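Local atomic coordinates of UPF0053 protein HI_0107 (Haemophilus influenzae, PDB entry 3LAE), a protein that is of unknown function but belongs to the UPF0053 family of CBS-domain membrane proteins, thought to bind flavin adenine dinucleotide; this piece is its transporter-associated domain. Residues A[40-43]-A[44-48]. Numbering follows the deposited sequence.
Sequences GLIL and EHLEE
Gly40 and Glu44 are joined by a regular i to i+4 helical bond, Glu44 N to Gly40 O at 2.9 Å, in the closing turn of helix 38-45. One residue on, the pattern slackens: the amide of His45 reaches Leu41 O only weakly and lies closer to Ile42 O, its N 3.1 Å from that oxygen and well above the carbonyl plane. Ile42 O also accepts from Leu46 N (3.1 Å), this time nearly in line with the carbonyl, so a single oxygen gathers both amides as the chain leaves the helix and Leu46 turns to an extended backbone.

Leu41 O also receives the imidazole of His45. With CG beside its own backbone N (chi1 -76°), the ring turns back toward the preceding turn and His45 ND1 donates to Leu41 O over 2.7 Å, an appreciably bent bond (140° at the hydrogen) with the oxygen tilted out of the ring plane. The bond requires a hydrogen on ND1 and should limit rotation of the ring. His45 CE1 lies 3.5 Å from Leu41 CD1, the two side chains crossing at a slant. One residue further along, Ile42 and Leu46 run side by side in the same direction, Ile42 CG2 to Leu46 CD1 4.1 Å. The extended Glu44 side chain starts out close to the Gly40 carbonyl, its CG 3.1 Å from Gly40 O.

Leu41 and His45 both rest on Ile58 of strand 55-58, while Ile42 meets Ile73 of strand 72-80. These contacts belong to the last turn of helix 38-45, where a histidine side chain bonds the carbonyl four residues back, on a helix packed against the antiparallel sheet of the transporter-associated domain.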
loop_
_atom_site.group_PDB
_atom_site.type_symbol
_atom_site.label_atom_id
_atom_site.label_comp_id
_atom_site.label_asym_id
_atom_site.label_seq_id
_atom_site.Cartn_x
_atom_site.Cartn_y
_atom_site.Cartn_z
ATOM N N GLY A 40 4.738 -5.760 -2.289
ATOM C CA GLY A 40 4.582 -6.935 -3.139
ATOM C C GLY A 40 3.264 -6.931 -3.913
ATOM O O GLY A 40 3.210 -7.249 -5.103
ATOM N N LEU A 41 2.183 -6.575 -3.241
ATOM C CA LEU A 41 0.873 -6.521 -3.894
ATOM C C LEU A 41 0.874 -5.528 -5.059
ATOM O O LEU A 41 0.359 -5.816 -6.141
ATOM C CB LEU A 41 -0.193 -6.118 -2.875
ATOM C CG LEU A 41 -1.634 -6.051 -3.364
ATOM C CD1 LEU A 41 -2.109 -7.454 -3.669
ATOM C CD2 LEU A 41 -2.519 -5.361 -2.333
ATOM N N ILE A 42 1.439 -4.347 -4.837
ATOM C CA ILE A 42 1.485 -3.345 -5.891
ATOM C C ILE A 42 2.368 -3.815 -7.050
ATOM O O ILE A 42 1.975 -3.716 -8.223
ATOM C CB ILE A 42 1.955 -1.975 -5.357
ATOM C CG1 ILE A 42 0.951 -1.431 -4.331
ATOM C CG2 ILE A 42 2.121 -0.977 -6.501
ATOM C CD1 ILE A 42 1.493 -0.265 -3.496
ATOM N N LEU A 43 3.546 -4.344 -6.738
ATOM C CA LEU A 43 4.453 -4.797 -7.793
ATOM C C LEU A 43 3.862 -5.934 -8.611
ATOM O O LEU A 43 4.066 -6.002 -9.825
ATOM C CB LEU A 43 5.802 -5.218 -7.212
ATOM C CG LEU A 43 6.667 -4.115 -6.613
ATOM C CD1 LEU A 43 7.925 -4.717 -5.989
ATOM C CD2 LEU A 43 7.018 -3.091 -7.670
ATOM N N GLU A 44 3.112 -6.826 -7.968
ATOM C CA GLU A 44 2.549 -7.967 -8.692
ATOM C C GLU A 44 1.500 -7.516 -9.687
ATOM O O GLU A 44 1.236 -8.197 -10.677
ATOM C CB GLU A 44 1.967 -9.005 -7.730
ATOM C CG GLU A 44 3.037 -9.710 -6.929
ATOM C CD GLU A 44 2.501 -10.766 -5.990
ATOM O OE1 GLU A 44 1.325 -11.158 -6.136
ATOM O OE2 GLU A 44 3.267 -11.205 -5.104
ATOM N N HIS A 45 0.906 -6.358 -9.430
ATOM C CA HIS A 45 -0.170 -5.863 -10.284
ATOM C C HIS A 45 0.322 -4.974 -11.415
ATOM O O HIS A 45 -0.305 -4.903 -12.471
ATOM C CB HIS A 45 -1.222 -5.127 -9.455
ATOM C CG HIS A 45 -2.121 -6.039 -8.680
ATOM N ND1 HIS A 45 -1.679 -6.788 -7.612
ATOM C CD2 HIS A 45 -3.438 -6.319 -8.816
ATOM C CE1 HIS A 45 -2.684 -7.492 -7.122
ATOM N NE2 HIS A 45 -3.764 -7.225 -7.836
ATOM N N LEU A 46 1.449 -4.305 -11.205
ATOM C CA LEU A 46 1.958 -3.383 -12.209
ATOM C C LEU A 46 2.967 -4.031 -13.152
ATOM O O LEU A 46 3.779 -4.861 -12.747
ATOM C CB LEU A 46 2.541 -2.134 -11.549
ATOM C CG LEU A 46 1.479 -1.296 -10.836
ATOM C CD1 LEU A 46 2.027 0.071 -10.494
ATOM C CD2 LEU A 46 0.236 -1.168 -11.708
ATOM N N GLU A 47 2.893 -3.650 -14.423
ATOM C CA GLU A 47 3.812 -4.170 -15.426
ATOM C C GLU A 47 4.941 -3.171 -15.671
ATOM O O GLU A 47 5.387 -2.972 -16.805
ATOM C CB GLU A 47 3.072 -4.499 -16.724
ATOM C CG GLU A 47 2.223 -3.362 -17.264
ATOM C CD GLU A 47 1.545 -3.724 -18.570
ATOM O OE1 GLU A 47 1.722 -4.874 -19.032
ATOM O OE2 GLU A 47 0.837 -2.861 -19.131
ATOM N N GLU A 48 5.385 -2.548 -14.582
ATOM C CA GLU A 48 6.497 -1.604 -14.582
ATOM C C GLU A 48 6.590 -0.974 -13.194
ATOM O O GLU A 48 5.570 -0.632 -12.603
ATOM C CB GLU A 48 6.319 -0.531 -15.665
ATOM C CG GLU A 48 4.898 0.015 -15.810
ATOM C CD GLU A 48 4.569 1.089 -14.792
ATOM O OE1 GLU A 48 3.666 0.863 -13.958
ATOM O OE2 GLU A 48 5.215 2.160 -14.830
#